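Side-chain contacts in uncharacterized protein (Chaetomium thermophilum, PDB 3LPZ), which is Get4, an alpha-solenoid protein of the Get pathway that probably binds Get5 and takes part in the biogenesis of tail-anchored membrane proteins: residues S166-A171 and Y210-S215; E176-D181 and P187-R192; L236-F239 and L245-I248. One frame throughout, in Å; residues are numbered along the deposited sequence.

Contact 1: S166-A171 and Y210-S215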
loop_
_atom_site.group_PDB
_atom_site.type_symbol
_atom_site.label_atom_id
_atom_site.label_comp_id
_atom_site.label_asym_id
_atom_site.label_seq_id
_atom_site.Cartn_x
_atom_site.Cartn_y
_atom_site.Cartn_z
ATOM N N SER A 166 -4.501 -2.893 -7.917
ATOM C CA SER A 166 -3.792 -3.242 -6.675
ATOM C C SER A 166 -4.456 -4.331 -5.822
ATOM O O SER A 166 -3.750 -5.162 -5.287
ATOM C CB SER A 166 -3.464 -2.006 -5.820
ATOM O OG SER A 166 -2.718 -1.071 -6.561
ATOM N N PRO A 167 -5.804 -4.348 -5.705
ATOM C CA PRO A 167 -6.416 -5.355 -4.810
ATOM C C PRO A 167 -6.141 -6.804 -5.205
ATOM O O PRO A 167 -5.965 -7.658 -4.310
ATOM C CB PRO A 167 -7.922 -5.035 -4.867
ATOM C CG PRO A 167 -7.983 -3.540 -5.215
ATOM C CD PRO A 167 -6.795 -3.333 -6.154
ATOM N N GLU A 168 -6.065 -7.080 -6.509
ATOM C CA GLU A 168 -5.768 -8.435 -6.938
ATOM C C GLU A 168 -4.320 -8.780 -6.599
ATOM O O GLU A 168 -4.046 -9.889 -6.143
ATOM C CB GLU A 168 -6.049 -8.670 -8.423
ATOM C CG GLU A 168 -5.424 -9.958 -8.950
ATOM C CD GLU A 168 -5.965 -10.380 -10.292
ATOM O OE1 GLU A 168 -6.747 -9.622 -10.911
ATOM O OE2 GLU A 168 -5.600 -11.489 -10.723
ATOM N N VAL A 169 -3.404 -7.827 -6.786
ATOM C CA VAL A 169 -1.992 -8.086 -6.428
ATOM C C VAL A 169 -1.882 -8.375 -4.917
ATOM O O VAL A 169 -1.210 -9.322 -4.478
ATOM C CB VAL A 169 -1.068 -6.906 -6.845
ATOM C CG1 VAL A 169 0.340 -7.100 -6.293
ATOM C CG2 VAL A 169 -1.040 -6.744 -8.384
ATOM N N LEU A 170 -2.559 -7.565 -4.118
ATOM C CA LEU A 170 -2.498 -7.719 -2.666
ATOM C C LEU A 170 -3.107 -9.047 -2.203
ATOM O O LEU A 170 -2.537 -9.728 -1.369
ATOM C CB LEU A 170 -3.170 -6.530 -1.955
ATOM C CG LEU A 170 -3.155 -6.536 -0.420
ATOM C CD1 LEU A 170 -1.681 -6.541 0.126
ATOM C CD2 LEU A 170 -3.942 -5.346 0.139
ATOM N N ALA A 171 -4.276 -9.393 -2.727
ATOM C CA ALA A 171 -4.947 -10.640 -2.347
ATOM C C ALA A 171 -4.098 -11.883 -2.727
ATOM O O ALA A 171 -3.987 -12.834 -1.938
ATOM C CB ALA A 171 -6.339 -10.701 -3.004
ATOM N N TYR A 210 -11.311 -9.776 -1.556
ATOM C CA TYR A 210 -12.042 -10.919 -1.039
ATOM C C TYR A 210 -12.330 -11.964 -2.138
ATOM O O TYR A 210 -12.105 -13.169 -1.968
ATOM C CB TYR A 210 -13.347 -10.421 -0.438
ATOM C CG TYR A 210 -14.327 -11.524 -0.165
ATOM C CD1 TYR A 210 -14.213 -12.311 0.984
ATOM C CD2 TYR A 210 -15.372 -11.793 -1.071
ATOM C CE1 TYR A 210 -15.105 -13.350 1.226
ATOM C CE2 TYR A 210 -16.274 -12.830 -0.822
ATOM C CZ TYR A 210 -16.129 -13.597 0.333
ATOM O OH TYR A 210 -17.031 -14.618 0.576
ATOM N N ARG A 211 -12.796 -11.499 -3.288
ATOM C CA ARG A 211 -13.126 -12.435 -4.358
ATOM C C ARG A 211 -11.857 -13.143 -4.860
ATOM O O ARG A 211 -11.843 -14.363 -5.020
ATOM C CB ARG A 211 -13.851 -11.706 -5.492
ATOM C CG ARG A 211 -15.239 -11.204 -5.045
ATOM C CD ARG A 211 -16.079 -10.769 -6.228
ATOM N NE ARG A 211 -15.784 -9.416 -6.656
ATOM C CZ ARG A 211 -16.601 -8.378 -6.454
ATOM N NH1 ARG A 211 -17.769 -8.530 -5.820
ATOM N NH2 ARG A 211 -16.257 -7.183 -6.895
ATOM N N ILE A 212 -10.794 -12.391 -5.083
ATOM C CA ILE A 212 -9.527 -13.003 -5.534
ATOM C C ILE A 212 -8.978 -14.008 -4.526
ATOM O O ILE A 212 -8.580 -15.137 -4.912
ATOM C CB ILE A 212 -8.461 -11.937 -5.898
ATOM C CG1 ILE A 212 -8.923 -11.066 -7.096
ATOM C CG2 ILE A 212 -7.068 -12.568 -6.143
ATOM C CD1 ILE A 212 -9.078 -11.798 -8.488
ATOM N N PHE A 213 -8.947 -13.632 -3.250
ATOM C CA PHE A 213 -8.329 -14.508 -2.247
ATOM C C PHE A 213 -9.152 -15.814 -2.143
ATOM O O PHE A 213 -8.595 -16.923 -2.149
ATOM C CB PHE A 213 -8.273 -13.813 -0.874
ATOM C CG PHE A 213 -7.606 -14.625 0.183
ATOM C CD1 PHE A 213 -8.316 -15.602 0.895
ATOM C CD2 PHE A 213 -6.247 -14.418 0.485
ATOM C CE1 PHE A 213 -7.676 -16.375 1.901
ATOM C CE2 PHE A 213 -5.608 -15.174 1.470
ATOM C CZ PHE A 213 -6.318 -16.162 2.179
ATOM N N THR A 214 -10.469 -15.670 -2.001
ATOM C CA THR A 214 -11.320 -16.846 -1.885
ATOM C C THR A 214 -11.373 -17.704 -3.158
ATOM O O THR A 214 -11.492 -18.910 -3.040
ATOM C CB THR A 214 -12.737 -16.521 -1.350
ATOM O OG1 THR A 214 -13.423 -15.629 -2.252
ATOM C CG2 THR A 214 -12.629 -15.908 0.062
ATOM N N SER A 215 -11.273 -17.099 -4.351
ATOM C CA SER A 215 -11.156 -17.916 -5.578
ATOM C C SER A 215 -9.866 -18.720 -5.554
ATOM O O SER A 215 -9.870 -19.861 -5.970
ATOM C CB SER A 215 -11.172 -17.075 -6.855
ATOM O OG SER A 215 -12.422 -16.444 -6.909
#
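Ile212 and Ala171 show how two solenoid helices pack when one of them offers a small side chain. The methyl of Ala171 lies against the beta-branch of Ile212, with Ala171 CB to Ile212 CG2 at 3.7 Å. Both branches of the isoleucine are used. With CG2 anti to the backbone N and CG1 anti to the carbonyl carbon (chi1 -63°), the short branch faces Ala171 while the long one runs on to Glu168. There the two side chains cross at about a right angle, and the end methyl, Ile212 CD1, rests 3.9 Å from Glu168 CD. The glutamate chain is extended: its CB and CG pack on Ile212 CG1, the carboxylate end passes the CD1 methyl, and Glu168 OE2 goes on to a salt bridge with Arg172. Phe213 turns its ring edge to the backbone: Phe213 CD2 lies 3.7 Å from Ala171 O, near the ring plane. No hydrogen bond crosses this interface. The axes of segments 166-171 and 210-215 approach to 8.4 Å and run in the same general direction, 34° apart. They belong to helices 166-179 and 203-220, and the intervening helix 186-199 touches both through Tyr197, which meets Pro167 and Leu170, and Cys190, which meets Phe213.

Contact 2: E176-D181 and P187-R192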
loop_
_atom_site.group_PDB
_atom_site.type_symbol
_atom_site.label_atom_id
_atom_site.label_comp_id
_atom_site.label_asym_id
_atom_site.label_seq_id
_atom_site.Cartn_x
_atom_site.Cartn_y
_atom_site.Cartn_z
ATOM N N GLU A 176 -0.229 -16.134 -1.211
ATOM C CA GLU A 176 1.138 -16.725 -1.196
ATOM C C GLU A 176 1.698 -16.791 0.219
ATOM O O GLU A 176 2.343 -17.782 0.621
ATOM C CB GLU A 176 2.118 -15.960 -2.105
ATOM C CG GLU A 176 1.856 -16.146 -3.597
ATOM C CD GLU A 176 1.893 -17.621 -4.044
ATOM O OE1 GLU A 176 2.869 -18.341 -3.718
ATOM O OE2 GLU A 176 0.936 -18.063 -4.714
ATOM N N TRP A 177 1.453 -15.740 0.984
ATOM C CA TRP A 177 1.906 -15.708 2.363
ATOM C C TRP A 177 1.194 -16.771 3.205
ATOM O O TRP A 177 1.824 -17.482 3.985
ATOM C CB TRP A 177 1.662 -14.334 2.961
ATOM C CG TRP A 177 2.632 -13.889 4.001
ATOM C CD1 TRP A 177 3.674 -14.608 4.545
ATOM C CD2 TRP A 177 2.659 -12.602 4.621
ATOM N NE1 TRP A 177 4.344 -13.834 5.481
ATOM C CE2 TRP A 177 3.750 -12.595 5.535
ATOM C CE3 TRP A 177 1.855 -11.453 4.504
ATOM C CZ2 TRP A 177 4.062 -11.472 6.327
ATOM C CZ3 TRP A 177 2.174 -10.334 5.272
ATOM C CH2 TRP A 177 3.272 -10.352 6.178
ATOM N N TYR A 178 -0.120 -16.891 3.031
ATOM C CA TYR A 178 -0.913 -17.929 3.705
ATOM C C TYR A 178 -0.400 -19.355 3.452
ATOM O O TYR A 178 -0.429 -20.211 4.348
ATOM C CB TYR A 178 -2.368 -17.823 3.242
ATOM C CG TYR A 178 -3.170 -19.106 3.401
ATOM C CD1 TYR A 178 -3.501 -19.599 4.671
ATOM C CD2 TYR A 178 -3.610 -19.817 2.284
ATOM C CE1 TYR A 178 -4.251 -20.747 4.825
ATOM C CE2 TYR A 178 -4.375 -20.992 2.430
ATOM C CZ TYR A 178 -4.691 -21.439 3.705
ATOM O OH TYR A 178 -5.443 -22.603 3.869
ATOM N N LYS A 179 0.060 -19.613 2.234
ATOM C CA LYS A 179 0.533 -20.967 1.881
ATOM C C LYS A 179 1.802 -21.368 2.652
ATOM O O LYS A 179 2.139 -22.547 2.725
ATOM C CB LYS A 179 0.794 -21.055 0.390
ATOM C CG LYS A 179 -0.473 -21.067 -0.420
ATOM C CD LYS A 179 -0.125 -20.952 -1.890
ATOM C CE LYS A 179 0.028 -22.323 -2.502
ATOM N NZ LYS A 179 0.928 -22.261 -3.689
ATOM N N GLN A 180 2.486 -20.384 3.222
ATOM C CA GLN A 180 3.639 -20.641 4.071
ATOM C C GLN A 180 3.210 -20.881 5.520
ATOM O O GLN A 180 4.049 -21.144 6.375
ATOM C CB GLN A 180 4.641 -19.477 3.999
ATOM C CG GLN A 180 5.174 -19.209 2.580
ATOM C CD GLN A 180 6.057 -17.978 2.486
ATOM O OE1 GLN A 180 6.389 -17.524 1.385
ATOM N NE2 GLN A 180 6.417 -17.416 3.619
ATOM N N ASP A 181 1.917 -20.810 5.799
ATOM C CA ASP A 181 1.420 -20.913 7.178
ATOM C C ASP A 181 0.493 -22.118 7.239
ATOM O O ASP A 181 0.313 -22.805 6.235
ATOM C CB ASP A 181 0.675 -19.603 7.551
ATOM C CG ASP A 181 0.685 -19.303 9.048
ATOM O OD1 ASP A 181 0.745 -20.260 9.854
ATOM O OD2 ASP A 181 0.611 -18.100 9.427
ATOM N N PRO A 187 -8.446 -17.216 7.070
ATOM C CA PRO A 187 -9.172 -15.953 7.329
ATOM C C PRO A 187 -8.269 -14.801 7.764
ATOM O O PRO A 187 -8.593 -13.641 7.497
ATOM C CB PRO A 187 -10.131 -16.309 8.481
ATOM C CG PRO A 187 -10.141 -17.868 8.518
ATOM C CD PRO A 187 -8.812 -18.276 8.040
ATOM N N LEU A 188 -7.142 -15.110 8.418
ATOM C CA LEU A 188 -6.200 -14.073 8.865
ATOM C C LEU A 188 -5.537 -13.367 7.680
ATOM O O LEU A 188 -5.351 -12.163 7.694
ATOM C CB LEU A 188 -5.132 -14.662 9.791
ATOM C CG LEU A 188 -5.440 -14.871 11.287
ATOM C CD1 LEU A 188 -6.891 -15.157 11.619
ATOM C CD2 LEU A 188 -4.456 -15.914 11.906
ATOM N N TYR A 189 -5.176 -14.125 6.658
ATOM C CA TYR A 189 -4.555 -13.550 5.478
ATOM C C TYR A 189 -5.579 -12.882 4.608
ATOM O O TYR A 189 -5.307 -11.821 4.029
ATOM C CB TYR A 189 -3.745 -14.600 4.712
ATOM C CG TYR A 189 -2.528 -15.027 5.521
ATOM C CD1 TYR A 189 -1.355 -14.261 5.508
ATOM C CD2 TYR A 189 -2.580 -16.142 6.368
ATOM C CE1 TYR A 189 -0.242 -14.631 6.284
ATOM C CE2 TYR A 189 -1.476 -16.515 7.136
ATOM C CZ TYR A 189 -0.319 -15.755 7.089
ATOM O OH TYR A 189 0.756 -16.109 7.855
ATOM N N CYS A 190 -6.780 -13.447 4.561
ATOM C CA CYS A 190 -7.855 -12.784 3.841
ATOM C C CYS A 190 -8.127 -11.398 4.453
ATOM O O CYS A 190 -8.261 -10.412 3.709
ATOM C CB CYS A 190 -9.125 -13.660 3.823
ATOM S SG CYS A 190 -10.394 -13.009 2.742
ATOM N N ALA A 191 -8.153 -11.332 5.794
ATOM C CA ALA A 191 -8.410 -10.090 6.515
ATOM C C ALA A 191 -7.352 -9.035 6.238
ATOM O O ALA A 191 -7.691 -7.887 6.123
ATOM C CB ALA A 191 -8.566 -10.323 8.012
ATOM N N ARG A 192 -6.084 -9.434 6.101
ATOM C CA ARG A 192 -5.005 -8.500 5.719
ATOM C C ARG A 192 -5.192 -7.873 4.335
ATOM O O ARG A 192 -4.633 -6.801 4.074
ATOM C CB ARG A 192 -3.621 -9.166 5.822
ATOM C CG ARG A 192 -3.269 -9.609 7.262
ATOM C CD ARG A 192 -1.805 -10.122 7.356
ATOM N NE ARG A 192 -0.837 -9.023 7.302
ATOM C CZ ARG A 192 -0.561 -8.206 8.320
ATOM N NH1 ARG A 192 -1.171 -8.342 9.508
ATOM N NH2 ARG A 192 0.347 -7.248 8.167
HETATM O O HOH W 1 2.914 -17.227 6.574
#
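Tyr189 OH is held by two groups, the carboxylate of Asp181 and a water molecule, in a helical hairpin of the alpha-solenoid whose arms are helices 166-179 and 186-199. The phenol donates to Asp181 OD2, with Tyr189 OH 2.5 Å from that oxygen, and the carboxylate receives it on the anti lone pair, the one turned from its other oxygen. OD2 lies in the plane of the tyrosine ring, at its edge, although the carboxylate itself is turned 71° from that plane. The water donates to the same hydroxyl and also to Trp177 O, tying the phenol to the backbone near the end of the first arm. Together the two bonds fix where the ring ends.

Its body lies on the helix. Tyr189 CG is anti to its carbonyl carbon (chi1 -68°), which carries the ring across to residues 177 and 178. Tyr178 CA sits over the centre of one face, a CH-pi contact 3.7 Å from the Tyr189 ring centroid, and Tyr178 CB touches Tyr189 CD2 at 3.6 Å. The Tyr178 ring itself leads away, and its hydroxyl bonds to Ser183 O in the connection between the helices. The five-membered ring of Trp177 and the Tyr189 ring meet obliquely, planes at 56°, with one edge atom of the phenol ring over an indole face: Tyr189 CE1 is 3.7 Å from Trp177 CG. Farther along, Arg192 forms a salt bridge with Glu156, and its guanidinium plane stands perpendicular to the indole, with Arg192 NE 3.9 Å from Trp177 CZ3.

Contact 3: L236-F239 and L245-I248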
loop_
_atom_site.group_PDB
_atom_site.type_symbol
_atom_site.label_atom_id
_atom_site.label_comp_id
_atom_site.label_asym_id
_atom_site.label_seq_id
_atom_site.Cartn_x
_atom_site.Cartn_y
_atom_site.Cartn_z
ATOM N N LEU A 236 -20.094 -14.585 -3.378
ATOM C CA LEU A 236 -20.083 -14.598 -1.932
ATOM C C LEU A 236 -19.972 -16.041 -1.460
ATOM O O LEU A 236 -20.925 -16.818 -1.622
ATOM C CB LEU A 236 -21.336 -13.949 -1.353
ATOM C CG LEU A 236 -21.103 -13.741 0.145
ATOM C CD1 LEU A 236 -20.435 -12.373 0.407
ATOM C CD2 LEU A 236 -22.391 -13.924 0.960
ATOM N N ARG A 237 -18.819 -16.384 -0.878
ATOM C CA ARG A 237 -18.512 -17.769 -0.537
ATOM C C ARG A 237 -18.569 -18.030 0.964
ATOM O O ARG A 237 -18.056 -17.240 1.786
ATOM C CB ARG A 237 -17.170 -18.221 -1.137
ATOM C CG ARG A 237 -17.087 -18.026 -2.654
ATOM C CD ARG A 237 -15.734 -18.407 -3.184
ATOM N NE ARG A 237 -15.723 -18.406 -4.644
ATOM C CZ ARG A 237 -15.242 -17.415 -5.387
ATOM N NH1 ARG A 237 -14.696 -16.331 -4.825
ATOM N NH2 ARG A 237 -15.312 -17.514 -6.702
ATOM N N ILE A 238 -19.210 -19.141 1.306
ATOM C CA ILE A 238 -19.280 -19.632 2.666
ATOM C C ILE A 238 -18.461 -20.920 2.762
ATOM O O ILE A 238 -18.622 -21.842 1.951
ATOM C CB ILE A 238 -20.767 -19.889 3.071
ATOM C CG1 ILE A 238 -21.531 -18.557 3.044
ATOM C CG2 ILE A 238 -20.878 -20.648 4.433
ATOM C CD1 ILE A 238 -21.035 -17.467 4.134
ATOM N N PHE A 239 -17.583 -20.965 3.761
ATOM C CA PHE A 239 -16.747 -22.136 4.038
ATOM C C PHE A 239 -17.085 -22.672 5.415
ATOM O O PHE A 239 -16.630 -22.112 6.413
ATOM C CB PHE A 239 -15.262 -21.733 4.023
ATOM C CG PHE A 239 -14.803 -21.208 2.706
ATOM C CD1 PHE A 239 -14.352 -22.085 1.708
ATOM C CD2 PHE A 239 -14.830 -19.843 2.439
ATOM C CE1 PHE A 239 -13.944 -21.609 0.473
ATOM C CE2 PHE A 239 -14.420 -19.347 1.170
ATOM C CZ PHE A 239 -13.967 -20.224 0.205
ATOM N N LEU A 245 -13.722 -16.698 8.126
ATOM C CA LEU A 245 -13.843 -16.264 6.738
ATOM C C LEU A 245 -15.329 -15.926 6.452
ATOM O O LEU A 245 -15.660 -14.985 5.698
ATOM C CB LEU A 245 -13.328 -17.356 5.810
ATOM C CG LEU A 245 -12.270 -16.916 4.807
ATOM C CD1 LEU A 245 -11.779 -18.090 3.922
ATOM C CD2 LEU A 245 -12.803 -15.771 3.952
ATOM N N ASN A 246 -16.218 -16.704 7.054
ATOM C CA ASN A 246 -17.650 -16.423 6.965
ATOM C C ASN A 246 -18.013 -15.113 7.623
ATOM O O ASN A 246 -18.801 -14.354 7.083
ATOM C CB ASN A 246 -18.454 -17.579 7.566
ATOM C CG ASN A 246 -18.167 -18.877 6.847
ATOM O OD1 ASN A 246 -17.824 -18.859 5.660
ATOM N ND2 ASN A 246 -18.284 -20.000 7.551
ATOM N N PHE A 247 -17.390 -14.826 8.765
ATOM C CA PHE A 247 -17.517 -13.525 9.393
ATOM C C PHE A 247 -17.132 -12.387 8.432
ATOM O O PHE A 247 -17.867 -11.395 8.287
ATOM C CB PHE A 247 -16.610 -13.460 10.628
ATOM C CG PHE A 247 -16.537 -12.099 11.241
ATOM C CD1 PHE A 247 -17.557 -11.645 12.079
ATOM C CD2 PHE A 247 -15.449 -11.266 10.984
ATOM C CE1 PHE A 247 -17.487 -10.363 12.676
ATOM C CE2 PHE A 247 -15.375 -9.986 11.554
ATOM C CZ PHE A 247 -16.399 -9.535 12.404
ATOM N N ILE A 248 -15.970 -12.524 7.801
ATOM C CA ILE A 248 -15.524 -11.561 6.792
ATOM C C ILE A 248 -16.518 -11.422 5.621
ATOM O O ILE A 248 -16.862 -10.296 5.251
ATOM C CB ILE A 248 -14.121 -11.904 6.237
ATOM C CG1 ILE A 248 -13.059 -11.808 7.343
ATOM C CG2 ILE A 248 -13.784 -11.006 5.017
ATOM C CD1 ILE A 248 -11.730 -12.518 6.939
HETATM O O HOH W 2 -16.634 -17.136 3.871
#
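A short two-stranded antiparallel hairpin interrupts the helical solenoid here, and the contact joins the end of its second strand, 237-238, and the residue after it, Phe239, to helix 243-256. Asn246 makes the join with both ends of its amide. Phe239 N donates to Asn246 OD1 at 2.8 Å, a fairly straight bond (162° at the hydrogen) that lies in the carbonyl plane and uses a lone pair. In return Asn246 ND2 gives a hydrogen to Phe239 O at 2.9 Å, approaching from well above the plane of that carbonyl. One side-chain amide thus satisfies the N-H and the C=O of a single residue, and the pair of bonds fixes which end of the amide is oxygen. The torsion behind this is chi1 -59°, which places Asn246 CG anti to the carbonyl carbon.

OD1 has a second donor in a water, 2.8 Å from Asn246 OD1, which also donates to Arg237 O; Arg237 O is also within hydrogen-bonding reach of Ser249 OG, which Leu245 O shares. The Ile238 side chain crosses that of Asn246 at about a right angle, and its short branch reaches the same oxygen, with Ile238 CG2 3.7 Å from Asn246 OD1. Apolar packing finishes the contact on the side of Leu245: one methyl, Leu245 CD1, meets the Phe239 ring obliquely, 3.8 Å from Phe239 CD2. Helix 203-220 also covers both residues, Phe239 by Val218 and Leu245 by Thr214 and Leu217. Through Asn246, the two-stranded antiparallel insertion is tied at its end to a helix of the alpha-solenoid.

Overall arrangement
The three contacts form one continuous piece of the solenoid, their centres between 11 and 15 Å apart. Contacts 1 and 2 share helix 166-179 and meet through Phe213, whose CD1 packs 3.6 Å from Cys190 CB; contact 2 falls within the chain span that contact 1 bridges. Contact 3 comes later in the sequence yet joins contact 1 by polar bonds: Tyr210 OH lies 2.9 Å from Arg237 N, and Thr214 OG1 3.0 Å from Arg237 NH1, both probable hydrogen bonds. Between contacts 2 and 3 the join is packing, with Pro187 O 3.4 Å from Ile248 CD1 and Cys190 SG 3.9 Å from Leu245 CD2. Contacts 1 and 2 thus belong to one three-helix piece of the solenoid, on which contact 3 follows.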